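Local coordinates for protein alpha,alpha-trehalose-phosphate synthase (UDP-forming) (Burkholderia multivorans, PDB 5UOF) that belongs to glycosyltransferase family 20 and is expected to fold as a GT-B enzyme, two Rossmann-like domains facing each other across a cleft, at residues 288-291 with 296-299; 329-334 with 341-346; 121-126 with 151-156; 34-39 with 135-140. All blocks are in the same frame, centred on the assembly; numbering follows the deposited sequence. Where two conformers were deposited one is given.

From the N terminus, interaction 4 starts on helix 32-43 and closes about a hundred residues later on strand 135-139, in the larger mixed sheet. Before it closes, helix 109-127 has opened interaction 3, which ends just past helix 146-152, so the two cross; they touch where Val-155 packs on Ile-136. Both belong to the N-terminal half. The other pair lies on the far side of the chain's centre and runs in series. Interaction 1 closes the short turn from helix 280-293 towards strand 301-306, and interaction 2 folds the end of helix 314-335 against edge strand 343-346. Salt bridges from Glu-288 to Arg-330 and Arg-334 join these two.

Interaction 1 (288-291 with 296-299); sequences ERML and GWQG
Gln-298 reaches back to helix 280-293 and puts its amide NE2 2.9 Å from the carbonyl O of Leu-291. The N-H points almost straight at that oxygen, 168° at the hydrogen, and the oxygen lies close to the plane of the glutamine amide. From the carbonyl's side the fit is less regular, because the donor stands well above the carbonyl plane and not on a lone pair. The reach comes from the torsions: CG of Gln-298 sits beside its own backbone N (chi1 -73°), and the chain beyond it is extended, carrying the amide out to the helix. On the way, CG of Gln-298 passes 4.2 Å from CB of Leu-291. Phe-335 and Trp-340 touch both of these residues.

The apolar half is built on Trp-297, whose CB is directed at the helix. CD2 of Leu-291, the branch that does the touching, lies 4.1 Å from CB of Trp-297. Met-290 was modelled in two conformers, so its contacts are less certain; in the one described, CG leaves opposite the backbone N (chi1 -165°) and two further bends bring the CE methyl 3.8 Å from CB of Trp-297, at the root of the indole. SD of Met-290 then stands 5.2 Å from the centroid of the five-membered ring of Trp-297, an oblique Met-aromatic contact. Leu-427 and Ser-428 of helix 416-428 also touch the tryptophan. The arrangement closes the helix-to-strand turn of a beta-alpha-beta crossover, strand 266-271, helix 280-293, strand 301-306, in the C-terminal Rossmann-like half of the GT-B fold.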
loop_
_atom_site.group_PDB
_atom_site.type_symbol
_atom_site.label_atom_id
_atom_site.label_comp_id
_atom_site.label_asym_id
_atom_site.label_seq_id
_atom_site.Cartn_x
_atom_site.Cartn_y
_atom_site.Cartn_z
ATOM N N GLU A 288 24.014 9.785 7.715
ATOM C CA GLU A 288 24.961 10.447 6.826
ATOM C C GLU A 288 24.561 11.897 6.586
ATOM O O GLU A 288 25.392 12.803 6.673
ATOM C CB GLU A 288 25.023 9.692 5.499
ATOM C CG GLU A 288 25.889 10.361 4.446
ATOM C CD GLU A 288 25.681 9.775 3.058
ATOM O OE1 GLU A 288 24.729 8.974 2.869
ATOM O OE2 GLU A 288 26.475 10.120 2.156
ATOM N N ARG A 289 23.279 12.122 6.287
ATOM C CA ARG A 289 22.786 13.467 6.015
ATOM C C ARG A 289 22.951 14.359 7.235
ATOM O O ARG A 289 23.319 15.526 7.110
ATOM C CB ARG A 289 21.319 13.401 5.585
ATOM C CG ARG A 289 20.730 14.720 5.144
ATOM C CD ARG A 289 19.430 14.511 4.350
ATOM N NE ARG A 289 19.649 13.812 3.083
ATOM C CZ ARG A 289 18.729 13.684 2.127
ATOM N NH1 ARG A 289 17.518 14.201 2.289
ATOM N NH2 ARG A 289 19.013 13.037 1.007
ATOM N N MET A 290 22.708 13.823 8.432
ATOM C CA MET A 290 22.915 14.633 9.626
ATOM C C MET A 290 24.376 15.053 9.756
ATOM O O MET A 290 24.671 16.209 10.067
ATOM C CB MET A 290 22.457 13.868 10.865
ATOM C CG MET A 290 22.310 14.764 12.079
ATOM S SD MET A 290 22.749 13.876 13.573
ATOM C CE MET A 290 24.522 13.710 13.361
ATOM N N LEU A 291 25.308 14.126 9.513
ATOM C CA LEU A 291 26.724 14.458 9.630
ATOM C C LEU A 291 27.148 15.486 8.593
ATOM O O LEU A 291 28.048 16.296 8.852
ATOM C CB LEU A 291 27.576 13.199 9.487
ATOM C CG LEU A 291 27.427 12.152 10.589
ATOM C CD1 LEU A 291 28.248 10.937 10.203
ATOM C CD2 LEU A 291 27.884 12.717 11.943
ATOM N N GLY A 296 29.769 19.656 12.878
ATOM C CA GLY A 296 30.290 19.616 14.232
ATOM C C GLY A 296 30.068 18.288 14.921
ATOM O O GLY A 296 30.765 17.978 15.891
ATOM N N TRP A 297 29.117 17.489 14.438
ATOM C CA TRP A 297 28.908 16.164 15.006
ATOM C C TRP A 297 29.912 15.136 14.508
ATOM O O TRP A 297 29.997 14.044 15.086
ATOM C CB TRP A 297 27.476 15.685 14.729
ATOM C CG TRP A 297 26.539 16.233 15.758
ATOM C CD1 TRP A 297 25.532 17.133 15.562
ATOM C CD2 TRP A 297 26.575 15.968 17.161
ATOM N NE1 TRP A 297 24.921 17.427 16.761
ATOM C CE2 TRP A 297 25.544 16.727 17.759
ATOM C CE3 TRP A 297 27.371 15.148 17.974
ATOM C CZ2 TRP A 297 25.294 16.701 19.138
ATOM C CZ3 TRP A 297 27.123 15.129 19.345
ATOM C CH2 TRP A 297 26.090 15.904 19.909
ATOM N N GLN A 298 30.662 15.443 13.457
ATOM C CA GLN A 298 31.652 14.504 12.952
ATOM C C GLN A 298 32.734 14.263 13.992
ATOM O O GLN A 298 33.314 15.209 14.536
ATOM C CB GLN A 298 32.251 15.037 11.646
ATOM C CG GLN A 298 31.258 14.938 10.488
ATOM C CD GLN A 298 31.807 15.509 9.195
ATOM O OE1 GLN A 298 32.995 15.381 8.903
ATOM N NE2 GLN A 298 30.945 16.161 8.422
ATOM N N GLY A 299 32.988 12.987 14.288
ATOM C CA GLY A 299 33.920 12.618 15.332
ATOM C C GLY A 299 33.380 12.724 16.744
ATOM O O GLY A 299 34.136 12.487 17.697
#

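Interaction 2 (329-334 with 341-346); sequences GRINGR and TPIQYL. With EDO (1,2-ethanediol), chain N.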
loop_
_atom_site.group_PDB
_atom_site.type_symbol
_atom_site.label_atom_id
_atom_site.label_comp_id
_atom_site.label_asym_id
_atom_site.label_seq_id
_atom_site.Cartn_x
_atom_site.Cartn_y
_atom_site.Cartn_z
ATOM N N GLY A 329 29.974 1.063 4.049
ATOM C CA GLY A 329 31.272 1.303 3.446
ATOM C C GLY A 329 31.377 2.680 2.824
ATOM O O GLY A 329 32.402 3.356 2.954
ATOM N N ARG A 330 30.317 3.118 2.141
ATOM C CA ARG A 330 30.346 4.436 1.519
ATOM C C ARG A 330 30.356 5.541 2.571
ATOM O O ARG A 330 31.131 6.498 2.471
ATOM C CB ARG A 330 29.151 4.601 0.581
ATOM C CG ARG A 330 29.165 5.905 -0.193
ATOM C CD ARG A 330 27.918 6.035 -1.053
ATOM N NE ARG A 330 26.706 5.934 -0.246
ATOM C CZ ARG A 330 26.250 6.919 0.513
ATOM N NH1 ARG A 330 26.913 8.068 0.552
ATOM N NH2 ARG A 330 25.143 6.752 1.231
ATOM N N ILE A 331 29.503 5.424 3.589
ATOM C CA ILE A 331 29.382 6.484 4.589
ATOM C C ILE A 331 30.631 6.557 5.454
ATOM O O ILE A 331 31.129 7.652 5.764
ATOM C CB ILE A 331 28.102 6.270 5.418
ATOM C CG1 ILE A 331 26.867 6.441 4.526
ATOM C CG2 ILE A 331 28.040 7.223 6.597
ATOM C CD1 ILE A 331 25.557 5.939 5.173
ATOM N N ASN A 332 31.173 5.404 5.850
ATOM C CA ASN A 332 32.442 5.418 6.569
ATOM C C ASN A 332 33.570 5.940 5.682
ATOM O O ASN A 332 34.431 6.690 6.147
ATOM C CB ASN A 332 32.738 4.016 7.120
ATOM C CG ASN A 332 31.809 3.655 8.273
ATOM O OD1 ASN A 332 31.329 4.544 8.986
ATOM N ND2 ASN A 332 31.515 2.359 8.440
ATOM N N GLY A 333 33.566 5.598 4.392
ATOM C CA GLY A 333 34.580 6.155 3.513
ATOM C C GLY A 333 34.491 7.667 3.434
ATOM O O GLY A 333 35.513 8.354 3.327
ATOM N N ARG A 334 33.273 8.202 3.512
ATOM C CA ARG A 334 33.078 9.643 3.400
ATOM C C ARG A 334 33.569 10.376 4.643
ATOM O O ARG A 334 34.239 11.411 4.531
ATOM C CB ARG A 334 31.601 9.950 3.159
ATOM C CG ARG A 334 31.311 11.442 2.974
ATOM C CD ARG A 334 29.855 11.690 2.589
ATOM N NE ARG A 334 29.627 13.130 2.460
ATOM C CZ ARG A 334 28.432 13.703 2.354
ATOM N NH1 ARG A 334 27.333 12.963 2.363
ATOM N NH2 ARG A 334 28.345 15.025 2.254
ATOM N N THR A 341 35.116 5.479 13.473
ATOM C CA THR A 341 34.252 4.769 12.536
ATOM C C THR A 341 32.834 5.309 12.704
ATOM O O THR A 341 32.213 5.067 13.750
ATOM C CB THR A 341 34.293 3.253 12.800
ATOM O OG1 THR A 341 35.578 2.728 12.430
ATOM C CG2 THR A 341 33.215 2.520 12.000
ATOM N N PRO A 342 32.300 6.081 11.744
ATOM C CA PRO A 342 30.953 6.661 11.929
ATOM C C PRO A 342 29.853 5.634 12.163
ATOM O O PRO A 342 28.997 5.837 13.041
ATOM C CB PRO A 342 30.733 7.437 10.622
ATOM C CG PRO A 342 32.124 7.822 10.183
ATOM C CD PRO A 342 33.033 6.700 10.626
ATOM N N ILE A 343 29.824 4.553 11.386
ATOM C CA ILE A 343 28.782 3.533 11.490
ATOM C C ILE A 343 29.455 2.207 11.806
ATOM O O ILE A 343 30.200 1.664 10.977
ATOM C CB ILE A 343 27.935 3.416 10.217
ATOM C CG1 ILE A 343 27.184 4.720 9.949
ATOM C CG2 ILE A 343 26.916 2.267 10.376
ATOM C CD1 ILE A 343 26.299 4.651 8.684
ATOM N N GLN A 344 29.202 1.691 13.006
ATOM C CA GLN A 344 29.576 0.321 13.350
ATOM C C GLN A 344 28.393 -0.576 13.021
ATOM O O GLN A 344 27.329 -0.449 13.630
ATOM C CB GLN A 344 29.940 0.204 14.827
ATOM C CG GLN A 344 31.096 1.092 15.216
ATOM C CD GLN A 344 31.338 1.086 16.713
ATOM O OE1 GLN A 344 31.344 2.144 17.358
ATOM N NE2 GLN A 344 31.538 -0.105 17.274
ATOM N N TYR A 345 28.572 -1.466 12.052
ATOM C CA TYR A 345 27.491 -2.312 11.566
ATOM C C TYR A 345 27.859 -3.751 11.898
ATOM O O TYR A 345 28.813 -4.307 11.336
ATOM C CB TYR A 345 27.260 -2.092 10.068
ATOM C CG TYR A 345 26.334 -3.090 9.444
ATOM C CD1 TYR A 345 25.201 -3.530 10.112
ATOM C CD2 TYR A 345 26.599 -3.605 8.183
ATOM C CE1 TYR A 345 24.363 -4.463 9.545
ATOM C CE2 TYR A 345 25.766 -4.534 7.610
ATOM C CZ TYR A 345 24.653 -4.952 8.295
ATOM O OH TYR A 345 23.833 -5.881 7.724
ATOM N N LEU A 346 27.111 -4.341 12.834
ATOM C CA LEU A 346 27.479 -5.590 13.493
ATOM C C LEU A 346 26.420 -6.637 13.184
ATOM O O LEU A 346 25.294 -6.550 13.683
ATOM C CB LEU A 346 27.604 -5.373 15.002
ATOM C CG LEU A 346 28.759 -4.436 15.369
ATOM C CD1 LEU A 346 28.610 -3.908 16.794
ATOM C CD2 LEU A 346 30.080 -5.182 15.193
HETATM C C1 EDO N . 38.430 3.944 14.358
HETATM O O1 EDO N . 38.042 3.558 13.032
HETATM C C2 EDO N . 39.147 2.789 15.044
HETATM O O2 EDO N . 38.298 1.638 15.007
#
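Asn-332 pairs its side-chain amide with both backbone polar atoms of Ile-343. CG of Asn-332 lies beside its own backbone N (chi1 -71°), which carries the amide across to the strand. OD1 of Asn-332 accepts from Ile-343 N at 2.8 Å, and ND2 of Asn-332 donates a hydrogen bond to Ile-343 O at 2.9 Å. Each donor lies in the carbonyl plane of its acceptor, on a lone pair. Two bonds to one residue fix the rotation of the amide and hold it in plane with the peptide atoms it meets. The backbones of Pro-342 and Gln-344 hydrogen-bond to Leu-303 of the neighbouring strand, while Ile-343, between them, turns its N and O to the outer edge, where the asparagine does what a further strand would do.

Van der Waals contacts surround the amide. OD1 of Asn-332 lies 3.2 Å from CD of Pro-342, the two side chains sliding past each other in opposite directions, and CG2 of Thr-341 sits 3.9 Å from ND2 of Asn-332. Deeper in, two isoleucines meet at a slant. CD1 of Ile-343, at the end of an extended chain, packs 3.7 Å from CG2 of Ile-331; Phe-284 and Phe-287 of helix 280-293 adjoin this pair.

At the outer end, OG1 of Thr-341 hydrogen-bonds O1 of a 1,2-ethanediol at 2.7 Å, probably a crystallisation additive. The whole is the return leg of a beta-alpha-beta crossover, strand 301-306, helix 314-335, strand 343-346, at the margin of a parallel Rossmann-like sheet.

Interaction 3 (121-126 with 151-156); sequences MLAKQL and RELGVK
Leu-153 lays one methyl, CD1, against the backbone of helix 109-127. CD1 of Leu-153 is 3.7 Å from CA of Lys-124 and 3.9 Å from the carbonyl O of Ala-123, so it meets the helix surface at the peptide joining those two residues. With CG opposite its carbonyl carbon (chi1 -60°) and the chain extended beyond, Leu-153 points this branch at the helix. Two beta carbons flank the methyl: CB of Lys-124 at 4.2 Å from Leu-153 CD1, and the more buried CB of Ala-123 at 4.4 Å from it. Of the lysine side chain, this first carbon makes the contact.

The leucine owes its position to the end of helix 146-152. Gly-154 closes that helix with positive phi in a Schellman motif, its N bonded to Arg-151 O at 2.9 Å. This is the turn out of the helix of a Rossmann-type beta-alpha-beta unit, strand 135-139, helix 146-152, strand 159-162. Further up, Leu-122 packs on Phe-146, and Ala-123 on Ala-149 and Leu-150, so Leu-153 extends the same helix-helix seam towards solvent.

Beyond the turn, Arg-151 turns back to the outgoing chain. Its NH1 bonds Val-155 O at 3.1 Å; the oxygen lies in the guanidinium plane, at its edge, while the donor sits above the carbonyl plane. Asn-157 O is a second acceptor for NH1, and NH2 forms a salt bridge with Asp-190.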
loop_
_atom_site.group_PDB
_atom_site.type_symbol
_atom_site.label_atom_id
_atom_site.label_comp_id
_atom_site.label_asym_id
_atom_site.label_seq_id
_atom_site.Cartn_x
_atom_site.Cartn_y
_atom_site.Cartn_z
ATOM N N MET A 121 -3.301 -29.852 8.563
ATOM C CA MET A 121 -2.545 -30.949 9.164
ATOM C C MET A 121 -2.309 -30.705 10.654
ATOM O O MET A 121 -2.558 -31.582 11.492
ATOM C CB MET A 121 -1.216 -31.120 8.420
ATOM C CG MET A 121 -0.351 -32.295 8.885
ATOM S SD MET A 121 0.745 -31.875 10.277
ATOM C CE MET A 121 1.836 -30.685 9.490
ATOM N N LEU A 122 -1.832 -29.514 11.002
ATOM C CA LEU A 122 -1.535 -29.218 12.400
ATOM C C LEU A 122 -2.805 -29.167 13.237
ATOM O O LEU A 122 -2.803 -29.590 14.400
ATOM C CB LEU A 122 -0.766 -27.905 12.494
ATOM C CG LEU A 122 0.648 -27.939 11.917
ATOM C CD1 LEU A 122 1.191 -26.524 11.788
ATOM C CD2 LEU A 122 1.553 -28.800 12.807
ATOM N N ALA A 123 -3.903 -28.667 12.666
ATOM C CA ALA A 123 -5.155 -28.613 13.412
ATOM C C ALA A 123 -5.635 -30.007 13.763
ATOM O O ALA A 123 -6.114 -30.246 14.877
ATOM C CB ALA A 123 -6.231 -27.889 12.619
ATOM N N LYS A 124 -5.523 -30.942 12.820
ATOM C CA LYS A 124 -5.947 -32.301 13.137
ATOM C C LYS A 124 -5.092 -32.901 14.244
ATOM O O LYS A 124 -5.604 -33.663 15.072
ATOM C CB LYS A 124 -5.912 -33.184 11.897
ATOM C CG LYS A 124 -6.625 -34.520 12.133
ATOM C CD LYS A 124 -6.751 -35.343 10.873
ATOM C CE LYS A 124 -7.510 -36.627 11.163
ATOM N NZ LYS A 124 -8.826 -36.330 11.792
ATOM N N GLN A 125 -3.800 -32.566 14.285
ATOM C CA GLN A 125 -2.953 -33.042 15.382
ATOM C C GLN A 125 -3.417 -32.485 16.722
ATOM O O GLN A 125 -3.467 -33.214 17.722
ATOM C CB GLN A 125 -1.492 -32.674 15.128
ATOM C CG GLN A 125 -0.841 -33.437 13.982
ATOM C CD GLN A 125 -0.701 -34.911 14.279
ATOM O OE1 GLN A 125 -0.175 -35.296 15.322
ATOM N NE2 GLN A 125 -1.187 -35.748 13.371
ATOM N N LEU A 126 -3.774 -31.197 16.761
ATOM C CA LEU A 126 -4.205 -30.583 18.015
ATOM C C LEU A 126 -5.559 -31.122 18.473
ATOM O O LEU A 126 -5.780 -31.316 19.675
ATOM C CB LEU A 126 -4.266 -29.066 17.863
ATOM C CG LEU A 126 -4.778 -28.348 19.113
ATOM C CD1 LEU A 126 -3.829 -28.586 20.282
ATOM C CD2 LEU A 126 -4.968 -26.879 18.859
ATOM N N ARG A 151 -12.693 -25.629 13.121
ATOM C CA ARG A 151 -14.148 -25.639 12.979
ATOM C C ARG A 151 -14.591 -26.767 12.053
ATOM O O ARG A 151 -15.571 -27.463 12.339
ATOM C CB ARG A 151 -14.663 -24.300 12.458
ATOM C CG ARG A 151 -14.297 -23.082 13.294
ATOM C CD ARG A 151 -14.851 -23.160 14.716
ATOM N NE ARG A 151 -14.545 -21.909 15.411
ATOM C CZ ARG A 151 -14.544 -21.747 16.730
ATOM N NH1 ARG A 151 -14.832 -22.763 17.538
ATOM N NH2 ARG A 151 -14.244 -20.556 17.240
ATOM N N GLU A 152 -13.868 -26.966 10.940
ATOM C CA GLU A 152 -14.162 -28.074 10.035
ATOM C C GLU A 152 -14.083 -29.428 10.728
ATOM O O GLU A 152 -14.712 -30.393 10.268
ATOM C CB GLU A 152 -13.202 -28.054 8.846
ATOM C CG GLU A 152 -13.357 -26.830 7.947
ATOM C CD GLU A 152 -14.546 -26.949 7.020
ATOM O OE1 GLU A 152 -14.638 -27.964 6.296
ATOM O OE2 GLU A 152 -15.397 -26.035 7.023
ATOM N N LEU A 153 -13.326 -29.531 11.816
ATOM C CA LEU A 153 -13.234 -30.774 12.571
ATOM C C LEU A 153 -14.281 -30.872 13.673
ATOM O O LEU A 153 -14.260 -31.834 14.445
ATOM C CB LEU A 153 -11.830 -30.928 13.174
ATOM C CG LEU A 153 -10.685 -30.959 12.157
ATOM C CD1 LEU A 153 -9.333 -30.959 12.850
ATOM C CD2 LEU A 153 -10.817 -32.165 11.237
ATOM N N GLY A 154 -15.191 -29.907 13.763
ATOM C CA GLY A 154 -16.210 -29.911 14.787
ATOM C C GLY A 154 -15.817 -29.273 16.102
ATOM O O GLY A 154 -16.554 -29.424 17.083
ATOM N N VAL A 155 -14.687 -28.563 16.155
ATOM C CA VAL A 155 -14.238 -27.915 17.383
ATOM C C VAL A 155 -15.108 -26.693 17.650
ATOM O O VAL A 155 -15.159 -25.757 16.843
ATOM C CB VAL A 155 -12.753 -27.528 17.286
ATOM C CG1 VAL A 155 -12.310 -26.733 18.514
ATOM C CG2 VAL A 155 -11.901 -28.776 17.122
ATOM N N LYS A 156 -15.789 -26.691 18.794
ATOM C CA LYS A 156 -16.648 -25.587 19.192
ATOM C C LYS A 156 -16.032 -24.722 20.283
ATOM O O LYS A 156 -16.683 -23.779 20.746
ATOM C CB LYS A 156 -18.005 -26.127 19.652
ATOM C CG LYS A 156 -18.675 -26.968 18.587
ATOM C CD LYS A 156 -20.141 -27.207 18.876
ATOM C CE LYS A 156 -20.790 -27.898 17.685
ATOM N NZ LYS A 156 -20.371 -27.249 16.403
#

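Interaction 4 (34-39 with 135-140); sequences VGVMDA and LIWVHD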
loop_
_atom_site.group_PDB
_atom_site.type_symbol
_atom_site.label_atom_id
_atom_site.label_comp_id
_atom_site.label_asym_id
_atom_site.label_seq_id
_atom_site.Cartn_x
_atom_site.Cartn_y
_atom_site.Cartn_z
ATOM N N VAL A 34 7.521 -15.474 27.575
ATOM C CA VAL A 34 7.299 -14.591 28.716
ATOM C C VAL A 34 5.903 -13.977 28.645
ATOM O O VAL A 34 5.286 -13.694 29.683
ATOM C CB VAL A 34 8.407 -13.521 28.807
ATOM C CG1 VAL A 34 8.378 -12.611 27.606
ATOM C CG2 VAL A 34 8.271 -12.712 30.087
ATOM N N GLY A 35 5.355 -13.815 27.437
ATOM C CA GLY A 35 4.005 -13.295 27.309
ATOM C C GLY A 35 2.918 -14.246 27.781
ATOM O O GLY A 35 1.908 -13.805 28.330
ATOM N N VAL A 36 3.101 -15.550 27.592
ATOM C CA VAL A 36 2.014 -16.495 27.847
ATOM C C VAL A 36 2.266 -17.443 29.004
ATOM O O VAL A 36 1.338 -18.175 29.384
ATOM C CB VAL A 36 1.678 -17.321 26.590
ATOM C CG1 VAL A 36 1.281 -16.402 25.425
ATOM C CG2 VAL A 36 2.845 -18.229 26.234
ATOM N N MET A 37 3.475 -17.496 29.561
ATOM C CA MET A 37 3.766 -18.604 30.471
ATOM C C MET A 37 2.937 -18.512 31.748
ATOM O O MET A 37 2.449 -19.537 32.250
ATOM C CB MET A 37 5.257 -18.663 30.789
ATOM C CG MET A 37 5.670 -19.911 31.562
ATOM S SD MET A 37 5.195 -21.454 30.745
ATOM C CE MET A 37 6.156 -21.382 29.235
ATOM N N ASP A 38 2.749 -17.298 32.282
ATOM C CA ASP A 38 1.953 -17.144 33.497
ATOM C C ASP A 38 0.541 -17.685 33.310
ATOM O O ASP A 38 -0.030 -18.283 34.232
ATOM C CB ASP A 38 1.903 -15.678 33.922
ATOM C CG ASP A 38 3.121 -15.255 34.725
ATOM O OD1 ASP A 38 4.030 -16.091 34.921
ATOM O OD2 ASP A 38 3.165 -14.086 35.166
ATOM N N ALA A 39 -0.046 -17.473 32.125
ATOM C CA ALA A 39 -1.386 -17.982 31.856
ATOM C C ALA A 39 -1.380 -19.494 31.674
ATOM O O ALA A 39 -2.300 -20.187 32.127
ATOM C CB ALA A 39 -1.969 -17.293 30.622
ATOM N N LEU A 135 -9.649 -23.236 26.241
ATOM C CA LEU A 135 -9.535 -21.953 25.553
ATOM C C LEU A 135 -8.307 -21.995 24.649
ATOM O O LEU A 135 -7.194 -22.244 25.125
ATOM C CB LEU A 135 -9.426 -20.818 26.569
ATOM C CG LEU A 135 -10.476 -20.832 27.680
ATOM C CD1 LEU A 135 -10.148 -19.796 28.751
ATOM C CD2 LEU A 135 -11.867 -20.593 27.120
ATOM N N ILE A 136 -8.498 -21.735 23.356
ATOM C CA ILE A 136 -7.440 -21.884 22.361
ATOM C C ILE A 136 -7.010 -20.503 21.892
ATOM O O ILE A 136 -7.854 -19.692 21.493
ATOM C CB ILE A 136 -7.904 -22.747 21.178
ATOM C CG1 ILE A 136 -8.480 -24.071 21.712
ATOM C CG2 ILE A 136 -6.752 -23.011 20.225
ATOM C CD1 ILE A 136 -9.013 -24.974 20.615
ATOM N N TRP A 137 -5.698 -20.253 21.911
ATOM C CA TRP A 137 -5.119 -18.957 21.542
ATOM C C TRP A 137 -4.052 -19.173 20.472
ATOM O O TRP A 137 -2.963 -19.675 20.772
ATOM C CB TRP A 137 -4.528 -18.270 22.770
ATOM C CG TRP A 137 -4.158 -16.824 22.539
ATOM C CD1 TRP A 137 -4.302 -16.108 21.385
ATOM C CD2 TRP A 137 -3.585 -15.937 23.499
ATOM N NE1 TRP A 137 -3.856 -14.820 21.569
ATOM C CE2 TRP A 137 -3.413 -14.689 22.861
ATOM C CE3 TRP A 137 -3.208 -16.073 24.844
ATOM C CZ2 TRP A 137 -2.874 -13.590 23.517
ATOM C CZ3 TRP A 137 -2.664 -14.965 25.493
ATOM C CH2 TRP A 137 -2.509 -13.748 24.827
ATOM N N VAL A 138 -4.365 -18.772 19.228
ATOM C CA VAL A 138 -3.508 -18.959 18.056
ATOM C C VAL A 138 -2.749 -17.670 17.765
ATOM O O VAL A 138 -3.334 -16.578 17.769
ATOM C CB VAL A 138 -4.353 -19.376 16.836
ATOM C CG1 VAL A 138 -3.463 -19.602 15.612
ATOM C CG2 VAL A 138 -5.180 -20.622 17.165
ATOM N N HIS A 139 -1.455 -17.789 17.459
ATOM C CA HIS A 139 -0.591 -16.624 17.293
ATOM C C HIS A 139 -0.060 -16.488 15.877
ATOM O O HIS A 139 0.648 -17.371 15.381
ATOM C CB HIS A 139 0.562 -16.668 18.290
ATOM C CG HIS A 139 0.112 -16.371 19.676
ATOM N ND1 HIS A 139 0.160 -15.099 20.209
ATOM C CD2 HIS A 139 -0.498 -17.150 20.598
ATOM C CE1 HIS A 139 -0.360 -15.121 21.423
ATOM N NE2 HIS A 139 -0.771 -16.352 21.679
ATOM N N ASP A 140 -0.422 -15.371 15.243
ATOM C CA ASP A 140 0.251 -14.755 14.102
ATOM C C ASP A 140 -0.041 -15.393 12.747
ATOM O O ASP A 140 -0.739 -16.409 12.640
ATOM C CB ASP A 140 1.761 -14.704 14.328
ATOM C CG ASP A 140 2.375 -13.401 13.818
ATOM O OD1 ASP A 140 1.601 -12.493 13.417
ATOM O OD2 ASP A 140 3.619 -13.281 13.797
#
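Val-36 brings one methyl, CG1, to two aromatic side chains of strand 135-139. The apolar contact is with the indole: CG1 of Val-36 lies 4.2 Å from CZ3 of Trp-137, arriving obliquely. The backbones are far apart here, with CA of Val-36 9.8 Å from CA of Trp-137, and the tryptophan spans most of that gap. With its CG on the side away from the backbone N (chi1 -169°) and chi2 near 0°, the ring extends so that CZ3 meets the methyl. The same CG1 of Val-36 is 4.3 Å from NE2 of His-139, again at a slant.

The aromatic contacts lie within the strand and with helix 450-472, which also borders Val-36. Two residues on, His-139 folds back so that its NE2 sits 3.2 Å above the plane of the Trp-137 ring, over the centre. Phe-457 stacks on Trp-137, and Trp-453 meets it at about 45°; both belong to helix 450-472, whose Trp-453 also touches Val-36.

Polar links come from outside the pair. His-139 ND1 hydrogen-bonds His-164 NE2, and Gly-35 O accepts from Arg-454 NH1.

Between segments 34-39 and 135-140, then, the contact works by dispersion and shape, one methyl against two rings. Packed with NE2 over the indole, the imidazole is probably held in its turn by the bond from ND1 to His-164, at the C-terminal end of the strand.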